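Local structure of Iron(III) ABC transporter, periplasmic iron-compound-binding protein (Vibrio cholerae, 3TEF) at residues I203-E206 with Y207-E210; N231-Q234 with T235-D239. The protein probably binds iron-loaded catecholate siderophores in the periplasm and hands them to an ABC transporter for uptake of iron. All coordinates share one frame; numbering follows the deposited sequence.

Interaction 1: residues I203-E206 with Y207-E210; sequences ISFE and YIRE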
loop_
_atom_site.group_PDB
_atom_site.type_symbol
_atom_site.label_atom_id
_atom_site.label_comp_id
_atom_site.label_asym_id
_atom_site.label_seq_id
_atom_site.Cartn_x
_atom_site.Cartn_y
_atom_site.Cartn_z
ATOM N N ILE A 203 9.527 15.727 11.350
ATOM C CA ILE A 203 8.875 16.972 11.728
ATOM C C ILE A 203 8.527 16.967 13.219
ATOM O O ILE A 203 9.140 16.242 14.002
ATOM C CB ILE A 203 7.623 17.238 10.861
ATOM C CG1 ILE A 203 6.629 16.083 10.965
ATOM C CG2 ILE A 203 8.037 17.429 9.402
ATOM C CD1 ILE A 203 5.246 16.414 10.382
ATOM N N SER A 204 7.547 17.779 13.601
ATOM C CA SER A 204 7.174 17.940 15.000
ATOM C C SER A 204 5.779 18.531 15.042
ATOM O O SER A 204 5.230 18.905 14.009
ATOM C CB SER A 204 8.142 18.900 15.682
ATOM O OG SER A 204 8.108 20.167 15.041
ATOM N N PHE A 205 5.196 18.614 16.230
ATOM C CA PHE A 205 3.893 19.255 16.347
ATOM C C PHE A 205 3.996 20.750 16.052
ATOM O O PHE A 205 3.065 21.360 15.527
ATOM C CB PHE A 205 3.276 19.004 17.721
ATOM C CG PHE A 205 2.805 17.594 17.919
ATOM C CD1 PHE A 205 1.750 17.089 17.174
ATOM C CD2 PHE A 205 3.411 16.770 18.857
ATOM C CE1 PHE A 205 1.312 15.782 17.360
ATOM C CE2 PHE A 205 2.978 15.470 19.043
ATOM C CZ PHE A 205 1.927 14.975 18.293
ATOM N N GLU A 206 5.137 21.338 16.381
ATOM C CA GLU A 206 5.365 22.744 16.098
ATOM C C GLU A 206 5.321 23.000 14.587
ATOM O O GLU A 206 4.781 24.009 14.134
ATOM C CB GLU A 206 6.701 23.201 16.695
ATOM C CG GLU A 206 6.696 23.346 18.232
ATOM C CD GLU A 206 6.774 22.017 18.990
ATOM O OE1 GLU A 206 6.743 20.936 18.357
ATOM O OE2 GLU A 206 6.869 22.057 20.238
ATOM N N TYR A 207 5.888 22.075 13.816
ATOM C CA TYR A 207 5.879 22.155 12.357
ATOM C C TYR A 207 4.450 22.061 11.805
ATOM O O TYR A 207 4.088 22.790 10.877
ATOM C CB TYR A 207 6.764 21.040 11.797
ATOM C CG TYR A 207 6.712 20.796 10.306
ATOM C CD1 TYR A 207 7.770 21.181 9.483
ATOM C CD2 TYR A 207 5.633 20.137 9.723
ATOM C CE1 TYR A 207 7.748 20.936 8.121
ATOM C CE2 TYR A 207 5.598 19.889 8.356
ATOM C CZ TYR A 207 6.657 20.292 7.563
ATOM O OH TYR A 207 6.636 20.042 6.208
ATOM N N ILE A 208 3.643 21.169 12.374
ATOM C CA ILE A 208 2.251 21.019 11.947
ATOM C C ILE A 208 1.470 22.301 12.226
ATOM O O ILE A 208 0.757 22.812 11.358
ATOM C CB ILE A 208 1.559 19.818 12.634
ATOM C CG1 ILE A 208 2.212 18.500 12.204
ATOM C CG2 ILE A 208 0.068 19.791 12.299
ATOM C CD1 ILE A 208 1.757 17.294 13.006
ATOM N N ARG A 209 1.625 22.827 13.435
ATOM C CA ARG A 209 0.946 24.062 13.829
ATOM C C ARG A 209 1.429 25.266 13.022
ATOM O O ARG A 209 0.622 26.063 12.544
ATOM C CB ARG A 209 1.129 24.315 15.330
ATOM C CG ARG A 209 0.644 25.677 15.812
ATOM C CD ARG A 209 -0.827 25.897 15.505
ATOM N NE ARG A 209 -1.268 27.223 15.934
ATOM C CZ ARG A 209 -1.521 28.239 15.113
ATOM N NH1 ARG A 209 -1.395 28.087 13.801
ATOM N NH2 ARG A 209 -1.911 29.407 15.606
ATOM N N GLU A 210 2.744 25.393 12.870
ATOM C CA GLU A 210 3.329 26.529 12.163
ATOM C C GLU A 210 2.865 26.575 10.700
ATOM O O GLU A 210 2.471 27.634 10.195
ATOM C CB GLU A 210 4.867 26.527 12.280
ATOM C CG GLU A 210 5.602 25.441 11.459
ATOM C CD GLU A 210 7.094 25.292 11.813
ATOM O OE1 GLU A 210 7.451 25.405 13.009
ATOM O OE2 GLU A 210 7.911 25.053 10.891
#
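I203 lies on the ring of Y207. Its CG2 methyl sits almost exactly on the ring normal, 3.4 Å from the centroid of the Y207 ring, in a CH-pi contact over one face. Every ring carbon of Y207 is about equally far from that methyl. The Y207 ring is brought under it by a first torsion that sets CG anti to the backbone N (chi1 170°). CD1 of I203 lies near CD2 and CE2 of that ring and reaches on to CG1 of I208, at 4.1 Å. S204 comes next and is the N-cap of helix 205-211. Its OG reaches forward to the first turn and accepts from the backbone N of Y207 at 3.2 Å, with an N-H...O angle of 154°. The S204 carbonyl opens the alpha-helical bonding by accepting from I208 N. The helix follows strand 201-202 in the mixed sheet of this solute-binding protein. I203 and Y207 also touch strands 158-165 and 168-172, and so join the start of the helix to the sheet. The bond from CA to CB of F205 points away from residues 207-210, but its ring lies side by side with I208, CD1 of F205 being 4.2 Å from CD1 of I208. F205 O takes a nearly straight bond from R209 N, at 2.9 Å. The long end of R209 then leads away from the turn. E206 O accepts from E210 N at 2.8 Å. The E210 side chain folds back beside that same carbonyl, with CB and CG both 3.1 Å from E206 O.

Interaction 2: residues N231-Q234 with T235-D239; sequences NIRQ and TFEND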
loop_
_atom_site.group_PDB
_atom_site.type_symbol
_atom_site.label_atom_id
_atom_site.label_comp_id
_atom_site.label_asym_id
_atom_site.label_seq_id
_atom_site.Cartn_x
_atom_site.Cartn_y
_atom_site.Cartn_z
ATOM N N ASN A 231 -5.734 4.082 20.323
ATOM C CA ASN A 231 -6.019 5.182 19.409
ATOM C C ASN A 231 -5.080 6.372 19.583
ATOM O O ASN A 231 -5.053 7.010 20.640
ATOM C CB ASN A 231 -7.483 5.627 19.534
ATOM C CG ASN A 231 -8.035 5.450 20.939
ATOM O OD1 ASN A 231 -7.828 4.411 21.579
ATOM N ND2 ASN A 231 -8.754 6.459 21.426
ATOM N N ILE A 232 -4.315 6.661 18.534
ATOM C CA ILE A 232 -3.397 7.792 18.541
ATOM C C ILE A 232 -4.162 9.098 18.705
ATOM O O ILE A 232 -3.660 10.047 19.303
ATOM C CB ILE A 232 -2.564 7.859 17.237
ATOM C CG1 ILE A 232 -1.485 8.938 17.342
ATOM C CG2 ILE A 232 -3.465 8.115 16.032
ATOM C CD1 ILE A 232 -0.599 8.790 18.565
ATOM N N ARG A 233 -5.379 9.142 18.170
ATOM C CA ARG A 233 -6.169 10.368 18.191
ATOM C C ARG A 233 -6.158 11.031 19.566
ATOM O O ARG A 233 -5.935 12.238 19.680
ATOM C CB ARG A 233 -7.607 10.111 17.724
ATOM C CG ARG A 233 -8.496 11.350 17.766
ATOM C CD ARG A 233 -9.203 11.474 19.111
ATOM N NE ARG A 233 -10.261 10.478 19.255
ATOM C CZ ARG A 233 -10.784 10.092 20.417
ATOM N NH1 ARG A 233 -10.343 10.612 21.555
ATOM N NH2 ARG A 233 -11.745 9.177 20.439
ATOM N N GLN A 234 -6.396 10.243 20.610
ATOM C CA GLN A 234 -6.432 10.785 21.964
ATOM C C GLN A 234 -5.181 11.601 22.279
ATOM O O GLN A 234 -5.257 12.663 22.895
ATOM C CB GLN A 234 -6.613 9.665 22.995
ATOM C CG GLN A 234 -6.381 10.106 24.439
ATOM C CD GLN A 234 -7.369 11.164 24.905
ATOM O OE1 GLN A 234 -8.447 11.324 24.331
ATOM N NE2 GLN A 234 -7.000 11.896 25.955
ATOM N N THR A 235 -4.033 11.111 21.836
ATOM C CA THR A 235 -2.767 11.761 22.143
ATOM C C THR A 235 -2.325 12.743 21.056
ATOM O O THR A 235 -1.744 13.790 21.356
ATOM C CB THR A 235 -1.656 10.723 22.401
ATOM O OG1 THR A 235 -1.715 9.698 21.400
ATOM C CG2 THR A 235 -1.842 10.088 23.774
ATOM N N PHE A 236 -2.610 12.407 19.800
ATOM C CA PHE A 236 -2.198 13.233 18.667
ATOM C C PHE A 236 -2.845 14.609 18.713
ATOM O O PHE A 236 -2.226 15.613 18.370
ATOM C CB PHE A 236 -2.553 12.547 17.346
ATOM C CG PHE A 236 -2.042 13.271 16.128
ATOM C CD1 PHE A 236 -0.706 13.203 15.775
ATOM C CD2 PHE A 236 -2.900 14.014 15.337
ATOM C CE1 PHE A 236 -0.235 13.867 14.656
ATOM C CE2 PHE A 236 -2.437 14.683 14.220
ATOM C CZ PHE A 236 -1.103 14.608 13.876
ATOM N N GLU A 237 -4.098 14.651 19.146
ATOM C CA GLU A 237 -4.830 15.904 19.152
ATOM C C GLU A 237 -4.550 16.686 20.426
ATOM O O GLU A 237 -5.399 16.785 21.314
ATOM C CB GLU A 237 -6.324 15.650 18.956
ATOM C CG GLU A 237 -6.609 14.764 17.757
ATOM C CD GLU A 237 -8.030 14.882 17.258
ATOM O OE1 GLU A 237 -8.935 15.126 18.086
ATOM O OE2 GLU A 237 -8.242 14.742 16.034
ATOM N N ASN A 238 -3.336 17.221 20.511
ATOM C CA ASN A 238 -2.934 18.058 21.629
ATOM C C ASN A 238 -3.211 19.522 21.321
ATOM O O ASN A 238 -3.866 19.834 20.331
ATOM C CB ASN A 238 -1.458 17.845 21.951
ATOM C CG ASN A 238 -0.565 18.029 20.739
ATOM O OD1 ASN A 238 -0.856 18.836 19.853
ATOM N ND2 ASN A 238 0.530 17.276 20.693
ATOM N N ASP A 239 -2.702 20.416 22.162
ATOM C CA ASP A 239 -2.945 21.849 21.997
ATOM C C ASP A 239 -2.449 22.408 20.662
ATOM O O ASP A 239 -3.118 23.246 20.053
ATOM C CB ASP A 239 -2.329 22.643 23.156
ATOM C CG ASP A 239 -2.886 22.232 24.509
ATOM O OD1 ASP A 239 -4.034 22.620 24.823
ATOM O OD2 ASP A 239 -2.178 21.524 25.260
HETATM O O HOH W 1 -6.785 14.711 22.833
#
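The torsions of I232 and T235 bring their side chains together. CG1 of I232 is anti to the backbone N (chi1 -173°), and a bend at chi2 brings CD1 to 3.2 Å from T235 OG1. T235 has OG1 between its own N and carbonyl carbon (chi1 45°), which turns the hydroxyl back toward the preceding turn. The two side chains cross at about a right angle. This is the short helix 232-236, which packs against the mixed sheet of the periplasmic binding protein. The carbonyl O of I232 is gripped by two firm donors. F236 N reaches I232 O at 2.6 Å, close to the line of the C=O bond. T235 OG1 gives its proton to I232 O at 2.9 Å, from well off that line. A weak bond from T235 N adds a third contact. CG1 of I232 also packs on CB of F236, while the F236 ring leads away toward strands 215-220 and 252-254. One residue on, R233 O accepts from E237 N at 3.1 Å, and the side chains of R233 and E237 cross obliquely. The aliphatic part of R233 does the touching, with R233 CG 3.6 Å from E237 CD. The charged ends do not pair: R233 NE stays 5.0 Å from E237 OE1. The OE2 atom of E237 is instead hydrogen-bonded to the hydroxyl of Y254. The backbone leaves the helix at E237, the centre of an inverse gamma turn. N238 then caps the next helix, its OD1 accepting from V241 N. A water donates to the carbonyl O of Q234 and to the carbonyl O of E237, the latter at 2.9 Å.

The chain reaches interaction 1 first, where it passes from strand 201-202 into helix 205-211. It then runs through strand 215-220 and helix 222-225 to interaction 2, on helix 232-236. Each contact is local and closes only a helical turn. The two follow in series, neither nested nor crossed, with centres about 14 Å apart. They meet directly in space. The rings of F205 and F236 meet with their planes at about 60°, CE1 of F205 lying 3.6 Å from CD1 of F236. F205 CD2 also touches N238 ND2. I208 CD1 adds a contact with F236 CZ. The two short helices are thus joined to each other beside the mixed sheet, near the start of helix 239-242.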